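Local coordinates for beta-glucosidase (Saccharopolyspora erythraea D, PDB 5M6G), which probably hydrolyses terminal, non-reducing beta-D-glucosyl residues to release beta-D-glucose, as a two-domain enzyme of glycosyl hydrolase family 3, at residues A[129-134]-A[143-148]; A[157-162]-A[210-215]; A[192-197]-A[446-451]; A[403-408]-A[563-568]. All coordinates share one frame; numbering follows the deposited sequence.

In the fold
Interaction 1 occupies the middle of the group, its centre about 7 Å from that of interaction 3, 11 Å from interaction 2 and 12 Å from interaction 4, and it touches all three. Along the chain it closes first; interactions 2 and 3 then alternate their segments, as do 3 and 4. Interactions 1 and 2 belong to the N-terminal TIM-barrel-type domain, where helices 146-152 and 155-170 follow one another. Interaction 3 joins that domain to the C-terminal one beside the sorbitol, which interaction 1 also touches. Interaction 4 packs helix 399-412 on the C-terminal domain, and the same helix meets helix 155-170. The domains thus meet at the sugar pocket and, centres about 16 Å apart, through helix 399-412.

Interaction 1: A[129-134]-A[143-148]; sequences DAVHGH and YPHNIG. With SOR (sorbitol), chain L.
His132 and Tyr143 exchange a pair of hydrogen bonds. ND1 of His132 donates to Tyr143 O over 2.9 Å, nearly along the C=O axis although the oxygen lies 20° out of the imidazole plane; in return Tyr143 N donates to His132 O, also at 2.9 Å, from above the carbonyl plane. The chi1 of His132 (60°) sets CG between its own backbone N and carbonyl carbon, close to Tyr143 O. Its NE2 is hydrogen-bonded to Trp448 O. His145 stacks face-to-face on this ring, centroids 3.6 Å apart and planes 18° from parallel, with His132 CE1 only 3.1 Å from His145 NE2. A water in the plane of the His145 ring meets its ND1 at 2.8 Å, donates to Val131 O and accepts from Asn146 N, while His145 NE2 is hydrogen-bonded to Gly447 O. The edge of the Tyr143 ring lies on Gly133, CD2 to N 3.5 Å. At the far end of the loop, Asp129 accepts sorbitol O2 on OD1 (2.7 Å) and sorbitol O4 on OD2. With carbonyl oxygens at both its nitrogens, His132 may well be doubly protonated, a cation stacked on a neighbouring imidazole.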
loop_
_atom_site.group_PDB
_atom_site.type_symbol
_atom_site.label_atom_id
_atom_site.label_comp_id
_atom_site.label_asym_id
_atom_site.label_seq_id
_atom_site.Cartn_x
_atom_site.Cartn_y
_atom_site.Cartn_z
ATOM N N ASP A 129 -2.053 0.767 -7.939
ATOM C CA ASP A 129 -1.859 0.722 -6.486
ATOM C C ASP A 129 -3.218 0.521 -5.826
ATOM O O ASP A 129 -3.981 1.471 -5.644
ATOM C CB ASP A 129 -1.197 1.993 -5.965
ATOM C CG ASP A 129 0.208 2.181 -6.497
ATOM O OD1 ASP A 129 1.140 1.514 -5.986
ATOM O OD2 ASP A 129 0.375 3.004 -7.422
ATOM N N ALA A 130 -3.543 -0.725 -5.501
ATOM C CA ALA A 130 -4.679 -1.029 -4.639
ATOM C C ALA A 130 -4.074 -1.490 -3.318
ATOM O O ALA A 130 -3.968 -2.687 -3.050
ATOM C CB ALA A 130 -5.613 -2.084 -5.258
ATOM N N VAL A 131 -3.660 -0.515 -2.493
ATOM C CA VAL A 131 -2.846 -0.788 -1.306
ATOM C C VAL A 131 -3.626 -0.725 0.013
ATOM O O VAL A 131 -3.078 -1.115 1.058
ATOM C CB VAL A 131 -1.634 0.166 -1.239
ATOM C CG1 VAL A 131 -0.740 -0.050 -2.437
ATOM C CG2 VAL A 131 -2.099 1.619 -1.181
ATOM N N HIS A 132 -4.865 -0.222 0.011
ATOM C CA HIS A 132 -5.737 -0.391 1.176
ATOM C C HIS A 132 -7.170 -0.346 0.638
ATOM O O HIS A 132 -7.972 0.543 0.923
ATOM C CB HIS A 132 -5.482 0.617 2.305
ATOM C CG HIS A 132 -5.652 2.065 1.934
ATOM N ND1 HIS A 132 -6.150 2.999 2.822
ATOM C CD2 HIS A 132 -5.350 2.749 0.806
ATOM C CE1 HIS A 132 -6.144 4.193 2.257
ATOM N NE2 HIS A 132 -5.675 4.066 1.027
ATOM N N GLY A 133 -7.493 -1.372 -0.147
ATOM C CA GLY A 133 -8.643 -1.336 -1.025
ATOM C C GLY A 133 -8.238 -0.844 -2.401
ATOM O O GLY A 133 -7.073 -0.546 -2.674
ATOM N N HIS A 134 -9.231 -0.772 -3.296
ATOM C CA HIS A 134 -9.036 -0.239 -4.648
ATOM C C HIS A 134 -9.080 1.293 -4.572
ATOM O O HIS A 134 -10.008 1.956 -5.038
ATOM C CB HIS A 134 -10.094 -0.820 -5.582
ATOM C CG HIS A 134 -9.757 -0.714 -7.035
ATOM N ND1 HIS A 134 -8.650 -0.039 -7.494
ATOM C CD2 HIS A 134 -10.395 -1.185 -8.133
ATOM C CE1 HIS A 134 -8.609 -0.114 -8.815
ATOM N NE2 HIS A 134 -9.658 -0.804 -9.227
ATOM N N TYR A 143 -9.705 0.439 3.277
ATOM C CA TYR A 143 -9.299 -0.332 4.441
ATOM C C TYR A 143 -8.242 0.426 5.229
ATOM O O TYR A 143 -7.617 1.357 4.708
ATOM C CB TYR A 143 -8.773 -1.708 3.996
ATOM C CG TYR A 143 -9.872 -2.548 3.370
ATOM C CD1 TYR A 143 -10.771 -3.261 4.165
ATOM C CD2 TYR A 143 -10.041 -2.585 1.994
ATOM C CE1 TYR A 143 -11.804 -4.001 3.596
ATOM C CE2 TYR A 143 -11.058 -3.329 1.411
ATOM C CZ TYR A 143 -11.941 -4.026 2.215
ATOM O OH TYR A 143 -12.955 -4.757 1.639
ATOM N N PRO A 144 -8.050 0.090 6.506
ATOM C CA PRO A 144 -6.936 0.684 7.255
ATOM C C PRO A 144 -5.620 0.468 6.520
ATOM O O PRO A 144 -5.411 -0.562 5.871
ATOM C CB PRO A 144 -6.963 -0.068 8.590
ATOM C CG PRO A 144 -8.405 -0.479 8.757
ATOM C CD PRO A 144 -8.854 -0.820 7.342
ATOM N N HIS A 145 -4.739 1.458 6.603
ATOM C CA HIS A 145 -3.409 1.253 6.051
ATOM C C HIS A 145 -2.667 0.171 6.840
ATOM O O HIS A 145 -3.066 -0.234 7.943
ATOM C CB HIS A 145 -2.615 2.559 6.038
ATOM C CG HIS A 145 -2.815 3.379 4.798
ATOM N ND1 HIS A 145 -2.515 2.912 3.532
ATOM C CD2 HIS A 145 -3.294 4.636 4.631
ATOM C CE1 HIS A 145 -2.780 3.852 2.643
ATOM N NE2 HIS A 145 -3.264 4.907 3.283
ATOM N N ASN A 146 -1.566 -0.291 6.245
ATOM C CA ASN A 146 -0.866 -1.477 6.736
ATOM C C ASN A 146 -0.457 -1.365 8.206
ATOM O O ASN A 146 -0.509 -2.361 8.938
ATOM C CB ASN A 146 0.367 -1.751 5.867
ATOM C CG ASN A 146 0.010 -2.429 4.559
ATOM O OD1 ASN A 146 -1.127 -2.839 4.367
ATOM N ND2 ASN A 146 0.988 -2.569 3.661
ATOM N N ILE A 147 -0.026 -0.187 8.659
ATOM C CA ILE A 147 0.471 -0.101 10.034
ATOM C C ILE A 147 -0.632 -0.487 11.019
ATOM O O ILE A 147 -0.407 -1.284 11.937
ATOM C CB ILE A 147 1.069 1.293 10.326
ATOM C CG1 ILE A 147 1.636 1.352 11.750
ATOM C CG2 ILE A 147 0.037 2.422 10.134
ATOM C CD1 ILE A 147 2.378 2.642 12.067
ATOM N N GLY A 148 -1.858 0.011 10.803
ATOM C CA GLY A 148 -2.971 -0.407 11.645
ATOM C C GLY A 148 -3.313 -1.875 11.477
ATOM O O GLY A 148 -3.636 -2.561 12.451
HETATM C C1 SOR L . 5.266 2.200 -5.169
HETATM C C2 SOR L . 4.085 2.480 -6.081
HETATM C C3 SOR L . 4.479 3.564 -7.079
HETATM C C4 SOR L . 3.251 4.139 -7.780
HETATM C C5 SOR L . 3.485 5.545 -8.341
HETATM C C6 SOR L . 2.128 6.151 -8.683
HETATM O O1 SOR L . 4.831 1.651 -3.949
HETATM O O2 SOR L . 3.717 1.295 -6.765
HETATM O O3 SOR L . 5.346 2.998 -8.027
HETATM O O4 SOR L . 2.850 3.275 -8.824
HETATM O O5 SOR L . 4.180 6.378 -7.421
HETATM O O6 SOR L . 2.232 7.553 -8.821
HETATM O O HOH W 1 -1.411 0.296 3.287
HETATM O O HOH W 2 -1.690 -3.412 1.660
#

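Interaction 2: A[157-162]-A[210-215]; sequences LVQRIG and AVTGLQ
Gly162 and Gly213 let two helices meet backbone to backbone, their CA atoms 4.2 Å apart. The short axes approach to 6.6 Å and run in the same general direction, crossing at -29°. Neither position could take a side chain: a CB on Gly213 would run into Gln159 O, and one on Gly162 would collide with Ala210 O. What polar attraction there is comes from weak CA-H...O contacts, Gly213 CA to Gln159 O at 3.3 Å and Leu214 CA to Gly162 O at 3.5 Å. Both helices, 155-170 and 209-215, belong to the N-terminal family 3 domain of the TIM-barrel clan, and the first is also covered by helix 399-412, through Leu404 and Ala408 on Leu157. Among the apolar contacts, Val158 has CG1 anti to its backbone N (chi1 162°), and this methyl rests 3.7 Å from Ala210 CB. Leu214 CD2 packs 3.5 Å from Gly162 O. Gln159 sets CG beside Gly213, and the chain, extended beyond it, carries the amide obliquely across the methyl of Thr212, NE2 to CG2 4.0 Å. An alanine in place of Gln159 would probably leave Thr212 CG2 and the Gly213 backbone without this cover, opening a gap at the margin. The Thr212 hydroxyl is hydrogen-bonded to Arg269 NH1.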
loop_
_atom_site.group_PDB
_atom_site.type_symbol
_atom_site.label_atom_id
_atom_site.label_comp_id
_atom_site.label_asym_id
_atom_site.label_seq_id
_atom_site.Cartn_x
_atom_site.Cartn_y
_atom_site.Cartn_z
ATOM N N LEU A 157 -7.515 -11.847 9.068
ATOM C CA LEU A 157 -8.242 -10.640 8.688
ATOM C C LEU A 157 -7.592 -9.944 7.499
ATOM O O LEU A 157 -8.284 -9.466 6.594
ATOM C CB LEU A 157 -8.301 -9.684 9.879
ATOM C CG LEU A 157 -8.933 -8.315 9.637
ATOM C CD1 LEU A 157 -10.437 -8.477 9.476
ATOM C CD2 LEU A 157 -8.591 -7.370 10.804
ATOM N N VAL A 158 -6.261 -9.854 7.499
ATOM C CA VAL A 158 -5.561 -9.208 6.393
ATOM C C VAL A 158 -5.767 -10.000 5.107
ATOM O O VAL A 158 -5.952 -9.426 4.024
ATOM C CB VAL A 158 -4.071 -9.035 6.753
ATOM C CG1 VAL A 158 -3.200 -8.776 5.508
ATOM C CG2 VAL A 158 -3.924 -7.915 7.790
ATOM N N GLN A 159 -5.784 -11.329 5.215
ATOM C CA GLN A 159 -6.077 -12.166 4.058
ATOM C C GLN A 159 -7.487 -11.899 3.525
ATOM O O GLN A 159 -7.678 -11.744 2.313
ATOM C CB GLN A 159 -5.891 -13.641 4.428
ATOM C CG GLN A 159 -6.280 -14.631 3.335
ATOM C CD GLN A 159 -5.910 -16.061 3.694
ATOM O OE1 GLN A 159 -4.945 -16.298 4.417
ATOM N NE2 GLN A 159 -6.684 -17.016 3.200
ATOM N N ARG A 160 -8.485 -11.800 4.413
ATOM C CA ARG A 160 -9.842 -11.513 3.945
ATOM C C ARG A 160 -9.908 -10.161 3.250
ATOM O O ARG A 160 -10.655 -9.989 2.279
ATOM C CB ARG A 160 -10.840 -11.552 5.110
ATOM C CG ARG A 160 -11.301 -12.945 5.489
ATOM C CD ARG A 160 -11.242 -13.141 6.993
ATOM N NE ARG A 160 -12.328 -12.449 7.672
ATOM C CZ ARG A 160 -12.336 -12.149 8.968
ATOM N NH1 ARG A 160 -11.308 -12.478 9.745
ATOM N NH2 ARG A 160 -13.381 -11.517 9.483
ATOM N N ILE A 161 -9.150 -9.182 3.751
ATOM C CA ILE A 161 -9.103 -7.868 3.115
ATOM C C ILE A 161 -8.459 -7.969 1.735
ATOM O O ILE A 161 -8.917 -7.337 0.771
ATOM C CB ILE A 161 -8.356 -6.875 4.023
ATOM C CG1 ILE A 161 -9.158 -6.608 5.305
ATOM C CG2 ILE A 161 -8.057 -5.587 3.272
ATOM C CD1 ILE A 161 -8.338 -5.970 6.433
ATOM N N GLY A 162 -7.393 -8.766 1.617
ATOM C CA GLY A 162 -6.822 -9.035 0.302
ATOM C C GLY A 162 -7.843 -9.593 -0.674
ATOM O O GLY A 162 -7.920 -9.157 -1.829
ATOM N N ALA A 210 -1.800 -11.228 3.011
ATOM C CA ALA A 210 -2.434 -10.368 2.012
ATOM C C ALA A 210 -2.259 -10.927 0.606
ATOM O O ALA A 210 -3.152 -10.789 -0.243
ATOM C CB ALA A 210 -1.855 -8.957 2.086
ATOM N N VAL A 211 -1.105 -11.551 0.338
ATOM C CA VAL A 211 -0.847 -12.135 -0.980
ATOM C C VAL A 211 -1.848 -13.244 -1.268
ATOM O O VAL A 211 -2.408 -13.343 -2.373
ATOM C CB VAL A 211 0.596 -12.668 -1.054
ATOM C CG1 VAL A 211 0.823 -13.431 -2.377
ATOM C CG2 VAL A 211 1.598 -11.533 -0.912
ATOM N N THR A 212 -2.058 -14.116 -0.285
ATOM C CA THR A 212 -2.969 -15.237 -0.462
ATOM C C THR A 212 -4.394 -14.751 -0.676
ATOM O O THR A 212 -5.144 -15.336 -1.468
ATOM C CB THR A 212 -2.883 -16.161 0.750
ATOM O OG1 THR A 212 -1.514 -16.551 0.940
ATOM C CG2 THR A 212 -3.757 -17.390 0.558
ATOM N N GLY A 213 -4.781 -13.670 0.002
ATOM C CA GLY A 213 -6.114 -13.125 -0.203
ATOM C C GLY A 213 -6.284 -12.540 -1.595
ATOM O O GLY A 213 -7.272 -12.813 -2.282
ATOM N N LEU A 214 -5.313 -11.734 -2.028
ATOM C CA LEU A 214 -5.390 -11.100 -3.340
ATOM C C LEU A 214 -5.403 -12.139 -4.454
ATOM O O LEU A 214 -6.221 -12.067 -5.379
ATOM C CB LEU A 214 -4.207 -10.140 -3.515
ATOM C CG LEU A 214 -4.259 -8.785 -2.798
ATOM C CD1 LEU A 214 -2.867 -8.178 -2.707
ATOM C CD2 LEU A 214 -5.197 -7.852 -3.559
ATOM N N GLN A 215 -4.497 -13.119 -4.379
ATOM C CA GLN A 215 -4.282 -14.041 -5.488
ATOM C C GLN A 215 -5.152 -15.284 -5.415
ATOM O O GLN A 215 -5.431 -15.895 -6.454
ATOM C CB GLN A 215 -2.812 -14.478 -5.545
ATOM C CG GLN A 215 -1.860 -13.332 -5.702
ATOM C CD GLN A 215 -0.468 -13.762 -6.133
ATOM O OE1 GLN A 215 0.291 -12.961 -6.681
ATOM N NE2 GLN A 215 -0.121 -15.023 -5.879
#

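Interaction 3: A[192-197]-A[446-451]; sequences RTYESF and GGWTIS. With SOR (sorbitol), chain L.
Trp448 and Glu195 meet through one oxygen: NE1 of the indole donates to Glu195 OE2 at 3.2 Å, a bent bond (135°) that approaches from above the carboxylate plane. The two side chains cross at about a right angle. OE2 is also held in a salt bridge by Arg192, side-on, NE at 2.8 Å and NH2 at 3.1 Å, both bonds lying in the guanidinium plane, so three donors converge on a single carboxylate oxygen. Replacing Glu195 by an alanine would probably leave the indole N-H and the Arg192 charge without their shared acceptor, and the guanidinium less firmly held. That guanidinium is what reaches the ligand, NH2 giving its hydrogen bond to sorbitol O1 at 2.8 Å, while the rim of the Trp448 ring meets the sugar alcohol, CH2 to C4 3.5 Å. A bend at chi3 (72°) turns NE of Arg192 out of line with its chain, toward Glu195 OE2. Behind these residues, Tyr194 points its hydroxyl at Gly447 CA and Trp448 CD1, both 3.3 Å away, and is itself hydrogen-bonded to Tyr503 O. A side chain at Gly447 would collide with that hydroxyl. Arg192 and Glu195 are linked by the 3-10 turn 193-195. The arrangement fits a family 3 glycosidase, whose sugar pocket lies between the two domains: Arg192 comes from the N-terminal domain and Trp448 from the C-terminal one.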
loop_
_atom_site.group_PDB
_atom_site.type_symbol
_atom_site.label_atom_id
_atom_site.label_comp_id
_atom_site.label_asym_id
_atom_site.label_seq_id
_atom_site.Cartn_x
_atom_site.Cartn_y
_atom_site.Cartn_z
ATOM N N ARG A 192 6.744 6.513 4.402
ATOM C CA ARG A 192 5.978 5.311 4.099
ATOM C C ARG A 192 5.869 4.378 5.301
ATOM O O ARG A 192 5.511 3.204 5.143
ATOM C CB ARG A 192 6.589 4.579 2.898
ATOM C CG ARG A 192 7.011 5.519 1.789
ATOM C CD ARG A 192 7.259 4.769 0.479
ATOM N NE ARG A 192 6.021 4.309 -0.136
ATOM C CZ ARG A 192 5.927 3.907 -1.405
ATOM N NH1 ARG A 192 7.009 3.913 -2.179
ATOM N NH2 ARG A 192 4.760 3.505 -1.903
ATOM N N THR A 193 6.170 4.879 6.504
ATOM C CA THR A 193 6.024 4.056 7.697
ATOM C C THR A 193 4.627 3.444 7.780
ATOM O O THR A 193 4.469 2.295 8.207
ATOM C CB THR A 193 6.324 4.893 8.946
ATOM O OG1 THR A 193 7.695 5.313 8.913
ATOM C CG2 THR A 193 6.071 4.090 10.225
ATOM N N TYR A 194 3.601 4.188 7.355
ATOM C CA TYR A 194 2.241 3.667 7.471
ATOM C C TYR A 194 1.961 2.560 6.472
ATOM O O TYR A 194 0.997 1.809 6.653
ATOM C CB TYR A 194 1.204 4.782 7.302
ATOM C CG TYR A 194 1.039 5.378 5.905
ATOM C CD1 TYR A 194 0.245 4.758 4.930
ATOM C CD2 TYR A 194 1.627 6.586 5.587
ATOM C CE1 TYR A 194 0.078 5.334 3.669
ATOM C CE2 TYR A 194 1.471 7.159 4.341
ATOM C CZ TYR A 194 0.693 6.534 3.389
ATOM O OH TYR A 194 0.544 7.132 2.162
ATOM N N GLU A 195 2.765 2.447 5.418
ATOM C CA GLU A 195 2.588 1.342 4.489
ATOM C C GLU A 195 3.237 0.058 4.980
ATOM O O GLU A 195 3.140 -0.968 4.305
ATOM C CB GLU A 195 3.150 1.727 3.122
ATOM C CG GLU A 195 2.529 3.007 2.591
ATOM C CD GLU A 195 2.766 3.186 1.113
ATOM O OE1 GLU A 195 2.328 2.312 0.335
ATOM O OE2 GLU A 195 3.387 4.202 0.736
ATOM N N SER A 196 3.891 0.089 6.138
ATOM C CA SER A 196 4.565 -1.075 6.696
ATOM C C SER A 196 3.690 -1.738 7.751
ATOM O O SER A 196 3.088 -1.064 8.594
ATOM C CB SER A 196 5.909 -0.664 7.309
ATOM O OG SER A 196 6.533 -1.719 8.025
ATOM N N PHE A 197 3.639 -3.067 7.722
ATOM C CA PHE A 197 2.929 -3.796 8.763
ATOM C C PHE A 197 3.619 -3.718 10.124
ATOM O O PHE A 197 2.991 -4.021 11.145
ATOM C CB PHE A 197 2.773 -5.254 8.365
ATOM C CG PHE A 197 1.837 -5.470 7.224
ATOM C CD1 PHE A 197 0.471 -5.284 7.392
ATOM C CD2 PHE A 197 2.316 -5.888 5.986
ATOM C CE1 PHE A 197 -0.422 -5.508 6.331
ATOM C CE2 PHE A 197 1.442 -6.120 4.930
ATOM C CZ PHE A 197 0.068 -5.920 5.101
ATOM N N GLY A 446 -5.798 9.049 4.914
ATOM C CA GLY A 446 -4.378 9.254 4.652
ATOM C C GLY A 446 -4.038 9.074 3.173
ATOM O O GLY A 446 -4.902 9.105 2.287
ATOM N N GLY A 447 -2.747 8.874 2.921
ATOM C CA GLY A 447 -2.236 8.825 1.561
ATOM C C GLY A 447 -2.837 7.699 0.745
ATOM O O GLY A 447 -3.460 6.767 1.255
ATOM N N TRP A 448 -2.636 7.798 -0.573
ATOM C CA TRP A 448 -3.103 6.777 -1.509
ATOM C C TRP A 448 -4.612 6.575 -1.378
ATOM O O TRP A 448 -5.104 5.459 -1.223
ATOM C CB TRP A 448 -2.365 5.454 -1.287
ATOM C CG TRP A 448 -0.886 5.486 -1.568
ATOM C CD1 TRP A 448 0.126 5.522 -0.648
ATOM C CD2 TRP A 448 -0.258 5.448 -2.853
ATOM N NE1 TRP A 448 1.347 5.527 -1.285
ATOM C CE2 TRP A 448 1.139 5.479 -2.639
ATOM C CE3 TRP A 448 -0.740 5.400 -4.168
ATOM C CZ2 TRP A 448 2.060 5.461 -3.693
ATOM C CZ3 TRP A 448 0.178 5.378 -5.214
ATOM C CH2 TRP A 448 1.560 5.411 -4.967
ATOM N N THR A 449 -5.350 7.677 -1.377
ATOM C CA THR A 449 -6.803 7.603 -1.280
ATOM C C THR A 449 -7.358 8.569 -2.316
ATOM O O THR A 449 -7.248 9.787 -2.146
ATOM C CB THR A 449 -7.295 7.933 0.128
ATOM O OG1 THR A 449 -6.594 7.122 1.092
ATOM C CG2 THR A 449 -8.793 7.653 0.231
ATOM N N ILE A 450 -7.925 8.012 -3.390
ATOM C CA ILE A 450 -8.320 8.721 -4.604
ATOM C C ILE A 450 -7.103 9.314 -5.294
ATOM O O ILE A 450 -6.707 8.846 -6.365
ATOM C CB ILE A 450 -9.368 9.816 -4.344
ATOM C CG1 ILE A 450 -10.541 9.247 -3.556
ATOM C CG2 ILE A 450 -9.841 10.375 -5.686
ATOM C CD1 ILE A 450 -11.160 8.032 -4.187
ATOM N N SER A 451 -6.519 10.355 -4.703
ATOM C CA SER A 451 -5.278 10.934 -5.198
ATOM C C SER A 451 -4.069 10.178 -4.646
ATOM O O SER A 451 -4.189 9.290 -3.802
ATOM C CB SER A 451 -5.178 12.405 -4.810
ATOM O OG SER A 451 -5.016 12.520 -3.410
HETATM C C1 SOR L . 5.266 2.200 -5.169
HETATM C C2 SOR L . 4.085 2.480 -6.081
HETATM C C3 SOR L . 4.479 3.564 -7.079
HETATM C C4 SOR L . 3.251 4.139 -7.780
HETATM C C5 SOR L . 3.485 5.545 -8.341
HETATM C C6 SOR L . 2.128 6.151 -8.683
HETATM O O1 SOR L . 4.831 1.651 -3.949
HETATM O O2 SOR L . 3.717 1.295 -6.765
HETATM O O3 SOR L . 5.346 2.998 -8.027
HETATM O O4 SOR L . 2.850 3.275 -8.824
HETATM O O5 SOR L . 4.180 6.378 -7.421
HETATM O O6 SOR L . 2.232 7.553 -8.821
#

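Interaction 4: A[403-408]-A[563-568]; sequences ELARQA and GSEGQG
Arg406 and Gln567 meet with their side chains at about a right angle, the arginine extended and the glutamine folded against it. Beginning at CB, Arg406 lies 4.1 Å from Glu565 CB. With CG anti to the backbone N (chi1 -174°), the next methylene reaches Gly568 N at 4.0 Å and also faces Gln567 CG. CD sits closer, 3.4 Å from Gln567 CG and near NE2 as well. NE then comes within 3.2 Å of Gln567 CG, which lies over one face of the guanidinium, and forms a salt bridge with Asp571, outside the two segments. CZ follows at 3.7 Å from the same carbon. At the tip, NH1 is still 4.2 Å from Gln567 CG, while NH2 is hydrogen-bonded elsewhere in the protein.

Gln567 can lie against the arginine because its own chain bends at chi2 (-87°), which carries CD back toward Glu565. There NE2 donates to Glu565 OE1 at 3.0 Å, using the anti lone pair of that oxygen, with the bond nearly in the amide plane. OE2 of the same glutamate forms a salt bridge with Arg402 of helix 399-412. At the methylene before the carboxylate, Glu565 CG rests 3.7 Å from Ala405 CB. A side chain on Gly568 would collide with Arg406 O, so glycine permits this close backbone approach.

Helix 399-412, which also packs on helix 155-170, leads into edge strand 414-418; the contact packs it against the loop that follows the adjacent antiparallel strand 555-560, and the beginning of the next helix, in the family 3 C-terminal domain.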
loop_
_atom_site.group_PDB
_atom_site.type_symbol
_atom_site.label_atom_id
_atom_site.label_comp_id
_atom_site.label_asym_id
_atom_site.label_seq_id
_atom_site.Cartn_x
_atom_site.Cartn_y
_atom_site.Cartn_z
ATOM N N GLU A 403 -18.231 -3.850 6.179
ATOM C CA GLU A 403 -18.255 -4.508 7.482
ATOM C C GLU A 403 -16.900 -5.127 7.805
ATOM O O GLU A 403 -16.433 -5.070 8.953
ATOM C CB GLU A 403 -19.356 -5.574 7.510
ATOM C CG GLU A 403 -19.488 -6.338 8.823
ATOM C CD GLU A 403 -19.635 -5.418 10.037
ATOM O OE1 GLU A 403 -20.230 -4.323 9.917
ATOM O OE2 GLU A 403 -19.134 -5.761 11.133
ATOM N N LEU A 404 -16.266 -5.744 6.808
ATOM C CA LEU A 404 -14.916 -6.267 6.988
ATOM C C LEU A 404 -13.946 -5.147 7.330
ATOM O O LEU A 404 -13.084 -5.299 8.204
ATOM C CB LEU A 404 -14.469 -6.992 5.715
ATOM C CG LEU A 404 -13.043 -7.533 5.624
ATOM C CD1 LEU A 404 -12.842 -8.585 6.682
ATOM C CD2 LEU A 404 -12.797 -8.118 4.237
ATOM N N ALA A 405 -14.071 -4.012 6.640
ATOM C CA ALA A 405 -13.187 -2.889 6.904
ATOM C C ALA A 405 -13.399 -2.353 8.312
ATOM O O ALA A 405 -12.436 -2.062 9.024
ATOM C CB ALA A 405 -13.424 -1.789 5.876
ATOM N N ARG A 406 -14.664 -2.208 8.719
ATOM C CA ARG A 406 -14.976 -1.768 10.074
ATOM C C ARG A 406 -14.363 -2.697 11.114
ATOM O O ARG A 406 -13.893 -2.245 12.170
ATOM C CB ARG A 406 -16.499 -1.696 10.234
ATOM C CG ARG A 406 -16.974 -1.121 11.557
ATOM C CD ARG A 406 -18.495 -1.075 11.608
ATOM N NE ARG A 406 -18.964 -0.610 12.915
ATOM C CZ ARG A 406 -20.244 -0.559 13.277
ATOM N NH1 ARG A 406 -21.181 -0.950 12.432
ATOM N NH2 ARG A 406 -20.587 -0.133 14.489
ATOM N N GLN A 407 -14.378 -4.002 10.850
ATOM C CA GLN A 407 -13.766 -4.926 11.792
ATOM C C GLN A 407 -12.259 -4.695 11.863
ATOM O O GLN A 407 -11.662 -4.773 12.943
ATOM C CB GLN A 407 -14.107 -6.372 11.406
ATOM C CG GLN A 407 -13.535 -7.431 12.366
ATOM C CD GLN A 407 -14.127 -7.346 13.772
ATOM O OE1 GLN A 407 -15.246 -6.862 13.961
ATOM N NE2 GLN A 407 -13.376 -7.823 14.763
ATOM N N ALA A 408 -11.639 -4.352 10.728
ATOM C CA ALA A 408 -10.211 -4.044 10.737
ATOM C C ALA A 408 -9.935 -2.738 11.472
ATOM O O ALA A 408 -8.942 -2.628 12.202
ATOM C CB ALA A 408 -9.675 -3.979 9.305
ATOM N N GLY A 563 -9.245 4.472 7.396
ATOM C CA GLY A 563 -9.925 4.310 6.127
ATOM C C GLY A 563 -11.352 4.825 6.120
ATOM O O GLY A 563 -11.690 5.758 6.852
ATOM N N SER A 564 -12.204 4.225 5.295
ATOM C CA SER A 564 -13.537 4.786 5.104
ATOM C C SER A 564 -14.495 4.493 6.253
ATOM O O SER A 564 -15.475 5.223 6.410
ATOM C CB SER A 564 -14.136 4.279 3.785
ATOM O OG SER A 564 -14.079 2.873 3.714
ATOM N N GLU A 565 -14.241 3.474 7.074
ATOM C CA GLU A 565 -15.229 3.067 8.078
ATOM C C GLU A 565 -14.851 3.611 9.459
ATOM O O GLU A 565 -14.468 2.882 10.375
ATOM C CB GLU A 565 -15.380 1.549 8.078
ATOM C CG GLU A 565 -15.692 0.980 6.690
ATOM C CD GLU A 565 -16.760 1.784 5.948
ATOM O OE1 GLU A 565 -17.831 2.058 6.533
ATOM O OE2 GLU A 565 -16.532 2.149 4.778
ATOM N N GLY A 566 -15.012 4.930 9.607
ATOM C CA GLY A 566 -14.633 5.584 10.855
ATOM C C GLY A 566 -15.406 5.106 12.068
ATOM O O GLY A 566 -14.932 5.276 13.204
ATOM N N GLN A 567 -16.582 4.504 11.858
ATOM C CA GLN A 567 -17.395 4.052 12.983
ATOM C C GLN A 567 -16.697 2.968 13.811
ATOM O O GLN A 567 -17.046 2.775 14.984
ATOM C CB GLN A 567 -18.758 3.572 12.469
ATOM C CG GLN A 567 -18.716 2.318 11.617
ATOM C CD GLN A 567 -18.480 2.544 10.106
ATOM O OE1 GLN A 567 -17.922 3.560 9.676
ATOM N NE2 GLN A 567 -18.918 1.573 9.299
ATOM N N GLY A 568 -15.700 2.274 13.249
ATOM C CA GLY A 568 -14.954 1.313 14.053
ATOM C C GLY A 568 -14.174 1.946 15.191
ATOM O O GLY A 568 -13.881 1.275 16.189
#